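PDB 7P0Z: ESX-1 secretion-associated protein EspB from Mycobacterium marinum, which is secreted through the mycobacterial ESX-1 (type VII) system and assembles into a seven-subunit, channel-like oligomer that probably serves in protein transport. Local coordinates for residues L17-E22 with R171-E176; T184-S189 with A281-D286; S39-A44 with A139-S144. All coordinates share one frame; numbering follows the deposited sequence.

Interaction 1. Residues L17-E22 with R171-E176; sequences LNRADE and RFRIFE
Arg19 of helix 13-23 reaches into the loop 171-176 and spends its guanidinium on backbone carbonyls. Its CB and CG pass CE1 of the Phe175 ring, each 4.0 Å from it. The chain then bends at chi2 and chi3, about CB-CG and CG-CD, and CD comes up against NH2 of Arg173. NE lies beside the same NH2, and CZ is centred over the Arg173 guanidinium. The two flat groups are stacked, 3.7 Å between centres with planes 7° apart, while Phe175 CE1 lies over the opposite face of Arg19, toward its rim. At the tip, NH2 donates to Arg173 O at 2.8 Å, nearly in the guanidinium plane, and more weakly to Arg171 O; NH1 makes weak bonds to Arg173 O and Ile174 O. A loop without regular structure is thus gathered round one cation.

Glu22, one helical turn on, probably offsets part of the paired positive charge. Its chain is extended, CG anti to the backbone N (chi1 -177°), and the carboxylate meets the end of Arg173: OE1 takes NH2 on its syn lone pair at 3.2 Å, and OE2 takes NH1, also at 3.2 Å, from the syn side but out of the carboxylate plane. Arg173 NH1 also bonds Lys170 O. Arg171 packs its CB against Glu22 CG, whereas its guanidinium binds Ala25 O, Val23 O and Asp168.

Stacking two guanidiniums should be costly in charge. Glu22 OE1 also lies 3.7 Å from Arg19 NE, a long ion pair of charges alone, since OE1 sits well out of the guanidinium plane. The result is a salt-bridge network joining the PE-family helix to the PPE-family loop, in which carboxylate and carbonyl oxygens would make the stacked like charges tolerable.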
loop_
_atom_site.group_PDB
_atom_site.type_symbol
_atom_site.label_atom_id
_atom_site.label_comp_id
_atom_site.label_asym_id
_atom_site.label_seq_id
_atom_site.Cartn_x
_atom_site.Cartn_y
_atom_site.Cartn_z
ATOM N N LEU A 17 -44.625 8.407 20.063
ATOM C CA LEU A 17 -44.376 8.467 21.496
ATOM C C LEU A 17 -43.802 7.162 22.019
ATOM O O LEU A 17 -42.904 7.165 22.869
ATOM C CB LEU A 17 -45.656 8.829 22.241
ATOM C CG LEU A 17 -46.142 10.234 21.932
ATOM C CD1 LEU A 17 -47.533 10.428 22.439
ATOM C CD2 LEU A 17 -45.220 11.262 22.519
ATOM N N ASN A 18 -44.307 6.037 21.534
ATOM C CA ASN A 18 -43.758 4.763 21.956
ATOM C C ASN A 18 -42.303 4.630 21.542
ATOM O O ASN A 18 -41.475 4.135 22.309
ATOM C CB ASN A 18 -44.577 3.622 21.383
ATOM C CG ASN A 18 -45.896 3.468 22.059
ATOM O OD1 ASN A 18 -46.109 3.960 23.156
ATOM N ND2 ASN A 18 -46.792 2.762 21.417
ATOM N N ARG A 19 -41.974 5.075 20.339
ATOM C CA ARG A 19 -40.593 5.008 19.896
ATOM C C ARG A 19 -39.708 5.929 20.715
ATOM O O ARG A 19 -38.549 5.608 20.978
ATOM C CB ARG A 19 -40.516 5.348 18.418
ATOM C CG ARG A 19 -41.147 4.316 17.543
ATOM C CD ARG A 19 -40.560 2.943 17.759
ATOM N NE ARG A 19 -39.132 2.941 17.498
ATOM C CZ ARG A 19 -38.597 2.850 16.292
ATOM N NH1 ARG A 19 -39.367 2.759 15.230
ATOM N NH2 ARG A 19 -37.285 2.869 16.149
ATOM N N ALA A 20 -40.233 7.078 21.126
ATOM C CA ALA A 20 -39.464 7.971 21.980
ATOM C C ALA A 20 -39.155 7.324 23.317
ATOM O O ALA A 20 -38.037 7.433 23.822
ATOM C CB ALA A 20 -40.208 9.281 22.192
ATOM N N ASP A 21 -40.127 6.648 23.910
ATOM C CA ASP A 21 -39.811 5.952 25.148
ATOM C C ASP A 21 -38.843 4.807 24.919
ATOM O O ASP A 21 -37.992 4.546 25.767
ATOM C CB ASP A 21 -41.071 5.453 25.818
ATOM C CG ASP A 21 -41.822 6.559 26.486
ATOM O OD1 ASP A 21 -41.234 7.636 26.678
ATOM O OD2 ASP A 21 -43.003 6.361 26.824
ATOM N N GLU A 22 -38.942 4.127 23.787
ATOM C CA GLU A 22 -38.050 3.015 23.523
ATOM C C GLU A 22 -36.617 3.467 23.284
ATOM O O GLU A 22 -35.679 2.737 23.608
ATOM C CB GLU A 22 -38.553 2.218 22.328
ATOM C CG GLU A 22 -37.718 1.007 22.033
ATOM C CD GLU A 22 -38.211 0.192 20.870
ATOM O OE1 GLU A 22 -39.266 0.524 20.303
ATOM O OE2 GLU A 22 -37.517 -0.769 20.496
ATOM N N ARG A 171 -33.924 -0.199 18.708
ATOM C CA ARG A 171 -34.493 1.083 19.062
ATOM C C ARG A 171 -34.215 2.162 18.032
ATOM O O ARG A 171 -34.724 3.266 18.183
ATOM C CB ARG A 171 -33.970 1.527 20.419
ATOM C CG ARG A 171 -32.493 1.757 20.435
ATOM C CD ARG A 171 -32.038 2.217 21.782
ATOM N NE ARG A 171 -32.104 1.182 22.802
ATOM C CZ ARG A 171 -32.187 1.432 24.100
ATOM N NH1 ARG A 171 -32.220 2.678 24.526
ATOM N NH2 ARG A 171 -32.236 0.446 24.969
ATOM N N PHE A 172 -33.438 1.891 16.997
ATOM C CA PHE A 172 -33.197 2.890 15.973
ATOM C C PHE A 172 -33.787 2.523 14.630
ATOM O O PHE A 172 -33.461 3.166 13.639
ATOM C CB PHE A 172 -31.709 3.145 15.801
ATOM C CG PHE A 172 -31.016 3.482 17.044
ATOM C CD1 PHE A 172 -31.345 4.613 17.740
ATOM C CD2 PHE A 172 -30.017 2.683 17.516
ATOM C CE1 PHE A 172 -30.700 4.930 18.888
ATOM C CE2 PHE A 172 -29.359 3.006 18.661
ATOM C CZ PHE A 172 -29.701 4.138 19.349
ATOM N N ARG A 173 -34.639 1.517 14.571
ATOM C CA ARG A 173 -35.242 1.139 13.310
ATOM C C ARG A 173 -36.108 2.264 12.761
ATOM O O ARG A 173 -36.536 3.165 13.476
ATOM C CB ARG A 173 -36.075 -0.117 13.482
ATOM C CG ARG A 173 -37.297 0.108 14.268
ATOM C CD ARG A 173 -37.947 -1.175 14.597
ATOM N NE ARG A 173 -39.121 -0.956 15.415
ATOM C CZ ARG A 173 -39.085 -0.769 16.720
ATOM N NH1 ARG A 173 -37.931 -0.756 17.348
ATOM N NH2 ARG A 173 -40.196 -0.580 17.393
ATOM N N ILE A 174 -36.346 2.203 11.456
ATOM C CA ILE A 174 -37.232 3.136 10.789
ATOM C C ILE A 174 -38.654 3.003 11.312
ATOM O O ILE A 174 -39.028 2.016 11.945
ATOM C CB ILE A 174 -37.192 2.885 9.278
ATOM C CG1 ILE A 174 -37.667 1.469 9.010
ATOM C CG2 ILE A 174 -35.815 3.101 8.733
ATOM C CD1 ILE A 174 -37.822 1.177 7.588
ATOM N N PHE A 175 -39.456 4.011 11.030
ATOM C CA PHE A 175 -40.835 4.023 11.478
ATOM C C PHE A 175 -41.718 3.279 10.497
ATOM O O PHE A 175 -41.462 3.259 9.299
ATOM C CB PHE A 175 -41.329 5.451 11.623
ATOM C CG PHE A 175 -40.504 6.271 12.538
ATOM C CD1 PHE A 175 -40.598 6.115 13.900
ATOM C CD2 PHE A 175 -39.635 7.211 12.039
ATOM C CE1 PHE A 175 -39.831 6.874 14.740
ATOM C CE2 PHE A 175 -38.869 7.973 12.876
ATOM C CZ PHE A 175 -38.969 7.806 14.228
ATOM N N GLU A 176 -42.767 2.664 11.017
ATOM C CA GLU A 176 -43.769 2.072 10.142
ATOM C C GLU A 176 -44.649 3.133 9.505
ATOM O O GLU A 176 -44.657 3.299 8.287
ATOM C CB GLU A 176 -44.637 1.103 10.920
ATOM C CG GLU A 176 -43.912 -0.024 11.505
ATOM C CD GLU A 176 -44.775 -0.799 12.463
ATOM O OE1 GLU A 176 -45.661 -0.186 13.087
ATOM O OE2 GLU A 176 -44.591 -2.025 12.580
#

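Interaction 2. Residues T184-S189 with A281-D286; sequences TACEAS and AAIKID
Ile283 sits against one side of helix 181-224 and carries most of the contact between 184-189 and the C-terminal extension 281-286. Its CG1 is anti to the backbone N (chi1 -164°), and the chain runs on extended to CD1, which presses on Ala185 CB at 3.5 Å. The other branch, CG2, turns to Ser189, 3.8 Å from its CB, and touches Cys186 SG more loosely at 4.3 Å. The isoleucine thus straddles one turn of the helix, CD1 at Ala185 and CG2 near Ser189. Next to this apolar patch lies the one hydrogen bond between the two segments: Ile283 N donates to Ser189 OG at 3.3 Å, long but fairly straight, with 160° at the hydrogen. With OG anti to its own backbone N (chi1 -174°), the hydroxyl is held out to the passing extended chain, and it also lies 3.9 Å from Ala282 CA.

Away from Ile283 the contact thins quickly. Ile285 turns its CB toward the helix but stays at the margin. Lys284 and Asp286 are exposed and pair with each other instead, through a salt bridge whose hydrogen bond is weak, Lys284 NZ to Asp286 OD1 at 3.4 Å.

Helix 42-81 supplies further support for the extension: Ser75 OG bonds both Ile283 O and Ile285 N, Asn78 ND2 bonds Ile285 O, and Glu68 accepts from Ala282 N. Cys186 and Ser189 also pack on Leu76 and Leu72 of that helix. An extended tail is therefore laid along two neighbouring helices, held by helix side chains that bond its backbone and, against helix 181-224, chiefly by Ile283, at one end of the elongated helical bundle formed by the PE and PPE regions of EspB.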
loop_
_atom_site.group_PDB
_atom_site.type_symbol
_atom_site.label_atom_id
_atom_site.label_comp_id
_atom_site.label_asym_id
_atom_site.label_seq_id
_atom_site.Cartn_x
_atom_site.Cartn_y
_atom_site.Cartn_z
ATOM N N THR A 184 -38.152 11.754 8.191
ATOM C CA THR A 184 -36.885 11.481 7.536
ATOM C C THR A 184 -35.717 11.986 8.365
ATOM O O THR A 184 -34.704 11.295 8.515
ATOM C CB THR A 184 -36.871 12.113 6.157
ATOM O OG1 THR A 184 -37.848 11.475 5.346
ATOM C CG2 THR A 184 -35.542 11.959 5.518
ATOM N N ALA A 185 -35.839 13.186 8.912
ATOM C CA ALA A 185 -34.744 13.747 9.681
ATOM C C ALA A 185 -34.509 12.967 10.967
ATOM O O ALA A 185 -33.363 12.731 11.361
ATOM C CB ALA A 185 -35.032 15.208 9.978
ATOM N N CYS A 186 -35.578 12.554 11.629
ATOM C CA CYS A 186 -35.437 11.770 12.841
ATOM C C CYS A 186 -34.867 10.392 12.548
ATOM O O CYS A 186 -34.109 9.847 13.350
ATOM C CB CYS A 186 -36.783 11.664 13.544
ATOM S SG CYS A 186 -37.248 13.147 14.435
ATOM N N GLU A 187 -35.227 9.808 11.415
ATOM C CA GLU A 187 -34.629 8.546 11.024
ATOM C C GLU A 187 -33.145 8.697 10.755
ATOM O O GLU A 187 -32.356 7.831 11.128
ATOM C CB GLU A 187 -35.351 7.995 9.811
ATOM C CG GLU A 187 -36.603 7.290 10.197
ATOM C CD GLU A 187 -37.418 6.875 9.024
ATOM O OE1 GLU A 187 -37.078 7.282 7.907
ATOM O OE2 GLU A 187 -38.405 6.152 9.213
ATOM N N ALA A 188 -32.744 9.786 10.115
ATOM C CA ALA A 188 -31.322 10.017 9.908
ATOM C C ALA A 188 -30.595 10.167 11.235
ATOM O O ALA A 188 -29.485 9.650 11.416
ATOM C CB ALA A 188 -31.111 11.251 9.043
ATOM N N SER A 189 -31.212 10.858 12.179
ATOM C CA SER A 189 -30.593 11.010 13.482
ATOM C C SER A 189 -30.480 9.675 14.216
ATOM O O SER A 189 -29.439 9.370 14.806
ATOM C CB SER A 189 -31.381 12.023 14.296
ATOM O OG SER A 189 -30.743 12.304 15.515
ATOM N N ALA A 281 -24.379 14.707 17.508
ATOM C CA ALA A 281 -25.424 15.485 18.144
ATOM C C ALA A 281 -26.783 14.996 17.688
ATOM O O ALA A 281 -26.984 14.696 16.513
ATOM C CB ALA A 281 -25.257 16.954 17.809
ATOM N N ALA A 282 -27.706 14.886 18.627
ATOM C CA ALA A 282 -29.074 14.557 18.286
ATOM C C ALA A 282 -29.712 15.694 17.508
ATOM O O ALA A 282 -29.349 16.855 17.664
ATOM C CB ALA A 282 -29.884 14.282 19.544
ATOM N N ILE A 283 -30.666 15.355 16.656
ATOM C CA ILE A 283 -31.426 16.392 15.987
ATOM C C ILE A 283 -32.285 17.127 17.004
ATOM O O ILE A 283 -32.825 16.529 17.937
ATOM C CB ILE A 283 -32.267 15.802 14.847
ATOM C CG1 ILE A 283 -32.728 16.923 13.939
ATOM C CG2 ILE A 283 -33.432 15.008 15.368
ATOM C CD1 ILE A 283 -33.598 16.476 12.877
ATOM N N LYS A 284 -32.381 18.438 16.862
ATOM C CA LYS A 284 -33.179 19.241 17.770
ATOM C C LYS A 284 -34.480 19.649 17.104
ATOM O O LYS A 284 -34.476 20.196 16.002
ATOM C CB LYS A 284 -32.427 20.474 18.240
ATOM C CG LYS A 284 -33.012 20.995 19.504
ATOM C CD LYS A 284 -31.994 21.636 20.371
ATOM C CE LYS A 284 -31.512 22.902 19.759
ATOM N NZ LYS A 284 -32.640 23.794 19.433
ATOM N N ILE A 285 -35.588 19.351 17.763
ATOM C CA ILE A 285 -36.904 19.769 17.323
ATOM C C ILE A 285 -37.513 20.552 18.463
ATOM O O ILE A 285 -37.705 20.010 19.553
ATOM C CB ILE A 285 -37.803 18.583 16.965
ATOM C CG1 ILE A 285 -37.138 17.648 15.963
ATOM C CG2 ILE A 285 -39.060 19.091 16.361
ATOM C CD1 ILE A 285 -36.931 18.234 14.653
ATOM N N ASP A 286 -37.831 21.809 18.220
ATOM C CA ASP A 286 -38.403 22.616 19.273
ATOM C C ASP A 286 -39.867 22.276 19.478
ATOM O O ASP A 286 -40.542 21.836 18.551
ATOM C CB ASP A 286 -38.273 24.079 18.940
ATOM C CG ASP A 286 -36.870 24.479 18.764
ATOM O OD1 ASP A 286 -36.038 24.033 19.572
ATOM O OD2 ASP A 286 -36.586 25.227 17.815
#

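Interaction 3. Residues S39-A44 with A139-S144; sequences SGLTAA and ATKLES
Gly40, in the loop leading into helix 42-81, brings its CA within 4.2 Å of that of Lys141, and its N donates to Lys141 O at 2.9 Å. The donor stands above the carbonyl plane, 43° out of it. Ser144 N reaches the same oxygen from the opposite face, so Lys141 O of helix 133-143 is gripped by one bond from its own chain turn and one from the incoming loop. Beside it Ser39 CA makes a CA-H...O contact with Ser144 O at 3.5 Å.

Ser39 folds its side chain back: OG lies between the backbone N and the carbonyl carbon (chi1 79°) and accepts from Leu41 N at 3.1 Å, an ST turn that shapes the loop just before Leu41 takes the N-cap position. Ser39 CB meanwhile rests near Lys141 O and Leu142 O. Leu41 divides its two methyls between neighbours: CD2 lies on Lys141 CB at 3.6 Å, and CD1 meets Leu142 CD1 at 3.7 Å. Lys141 runs its aliphatic part past the peptide of Gly40, with CG and CD each 3.7 Å from Gly40 O.

Other helices close round this junction. Tyr265 of helix 244-268 packs on Ser39, Leu41 and Ala44, while Gln218 and Ala221 of helix 181-224 touch Ser39 and Leu142 respectively. Ile231 and Leu228 of helix 228-237 touch Ala139 and Thr140, and the start of helix 42-81 and helix 133-143 meet within an all-helical bundle.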
loop_
_atom_site.group_PDB
_atom_site.type_symbol
_atom_site.label_atom_id
_atom_site.label_comp_id
_atom_site.label_asym_id
_atom_site.label_seq_id
_atom_site.Cartn_x
_atom_site.Cartn_y
_atom_site.Cartn_z
ATOM N N SER A 39 1.275 -10.090 36.385
ATOM C CA SER A 39 2.491 -10.486 37.062
ATOM C C SER A 39 3.003 -9.291 37.840
ATOM O O SER A 39 2.277 -8.325 38.068
ATOM C CB SER A 39 3.537 -10.992 36.067
ATOM O OG SER A 39 4.172 -9.912 35.433
ATOM N N GLY A 40 4.259 -9.365 38.264
ATOM C CA GLY A 40 4.913 -8.280 38.946
ATOM C C GLY A 40 5.779 -7.427 38.069
ATOM O O GLY A 40 6.346 -6.446 38.547
ATOM N N LEU A 41 5.891 -7.755 36.794
ATOM C CA LEU A 41 6.698 -6.957 35.894
ATOM C C LEU A 41 6.124 -5.559 35.735
ATOM O O LEU A 41 4.924 -5.336 35.867
ATOM C CB LEU A 41 6.797 -7.637 34.549
ATOM C CG LEU A 41 7.459 -9.000 34.737
ATOM C CD1 LEU A 41 7.312 -9.847 33.506
ATOM C CD2 LEU A 41 8.910 -8.818 35.085
ATOM N N THR A 42 7.003 -4.603 35.471
ATOM C CA THR A 42 6.558 -3.224 35.367
ATOM C C THR A 42 5.710 -3.012 34.120
ATOM O O THR A 42 4.742 -2.247 34.144
ATOM C CB THR A 42 7.762 -2.285 35.390
ATOM O OG1 THR A 42 7.321 -0.933 35.304
ATOM C CG2 THR A 42 8.665 -2.549 34.234
ATOM N N ALA A 43 6.042 -3.692 33.029
ATOM C CA ALA A 43 5.243 -3.569 31.826
ATOM C C ALA A 43 3.848 -4.125 32.044
ATOM O O ALA A 43 2.875 -3.618 31.486
ATOM C CB ALA A 43 5.925 -4.273 30.664
ATOM N N ALA A 44 3.733 -5.170 32.852
ATOM C CA ALA A 44 2.418 -5.709 33.157
ATOM C C ALA A 44 1.582 -4.705 33.925
ATOM O O ALA A 44 0.386 -4.557 33.670
ATOM C CB ALA A 44 2.554 -7.002 33.946
ATOM N N ALA A 139 12.268 -13.870 37.559
ATOM C CA ALA A 139 11.358 -14.980 37.790
ATOM C C ALA A 139 10.361 -14.665 38.885
ATOM O O ALA A 139 9.178 -14.995 38.765
ATOM C CB ALA A 139 12.140 -16.236 38.141
ATOM N N THR A 140 10.810 -14.035 39.963
ATOM C CA THR A 140 9.900 -13.768 41.060
ATOM C C THR A 140 8.782 -12.857 40.614
ATOM O O THR A 140 7.617 -13.088 40.941
ATOM C CB THR A 140 10.649 -13.143 42.218
ATOM O OG1 THR A 140 11.879 -13.836 42.388
ATOM C CG2 THR A 140 9.852 -13.285 43.458
ATOM N N LYS A 141 9.118 -11.822 39.856
ATOM C CA LYS A 141 8.088 -10.959 39.304
ATOM C C LYS A 141 7.173 -11.725 38.368
ATOM O O LYS A 141 5.952 -11.649 38.485
ATOM C CB LYS A 141 8.735 -9.794 38.579
ATOM C CG LYS A 141 9.098 -8.684 39.479
ATOM C CD LYS A 141 9.810 -7.622 38.714
ATOM C CE LYS A 141 10.567 -6.758 39.654
ATOM N NZ LYS A 141 9.938 -6.879 40.966
ATOM N N LEU A 142 7.747 -12.500 37.457
ATOM C CA LEU A 142 6.934 -13.187 36.474
ATOM C C LEU A 142 5.948 -14.152 37.107
ATOM O O LEU A 142 4.879 -14.393 36.549
ATOM C CB LEU A 142 7.830 -13.926 35.503
ATOM C CG LEU A 142 7.068 -14.575 34.361
ATOM C CD1 LEU A 142 6.487 -13.503 33.445
ATOM C CD2 LEU A 142 7.965 -15.503 33.606
ATOM N N GLU A 143 6.272 -14.728 38.243
ATOM C CA GLU A 143 5.361 -15.698 38.820
ATOM C C GLU A 143 4.477 -15.114 39.892
ATOM O O GLU A 143 3.692 -15.844 40.490
ATOM C CB GLU A 143 6.137 -16.876 39.381
ATOM C CG GLU A 143 7.058 -17.486 38.364
ATOM C CD GLU A 143 7.946 -18.553 38.945
ATOM O OE1 GLU A 143 7.691 -18.989 40.087
ATOM O OE2 GLU A 143 8.899 -18.963 38.258
ATOM N N SER A 144 4.578 -13.827 40.145
ATOM C CA SER A 144 3.686 -13.190 41.084
ATOM C C SER A 144 2.376 -12.821 40.387
ATOM O O SER A 144 2.133 -13.172 39.234
ATOM C CB SER A 144 4.363 -11.970 41.682
ATOM O OG SER A 144 3.525 -11.364 42.623
#

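Interactions 1 and 2 lie together at one end of the elongated chain, centres 13 Å apart, and touch: Phe175 N approaches Glu187 OE2 at 3.0 Å, a probable hydrogen bond. Interaction 3 lies across the chain's centre, 51 and 52 Å from their centres. Helix 42-81 spans this distance: it begins at interaction 3 and packs beside both others. Along the chain, interaction 3 falls between the two halves of interaction 1, and interaction 2 follows both. Interactions 1 and 3 tie PE-family to PPE-family segments, whereas interaction 2 fastens the C-terminal extension. Arg67 of a neighbouring subunit forms a salt bridge with Glu187 and a weak hydrogen bond to Phe175 O, linking this end to the heptamer.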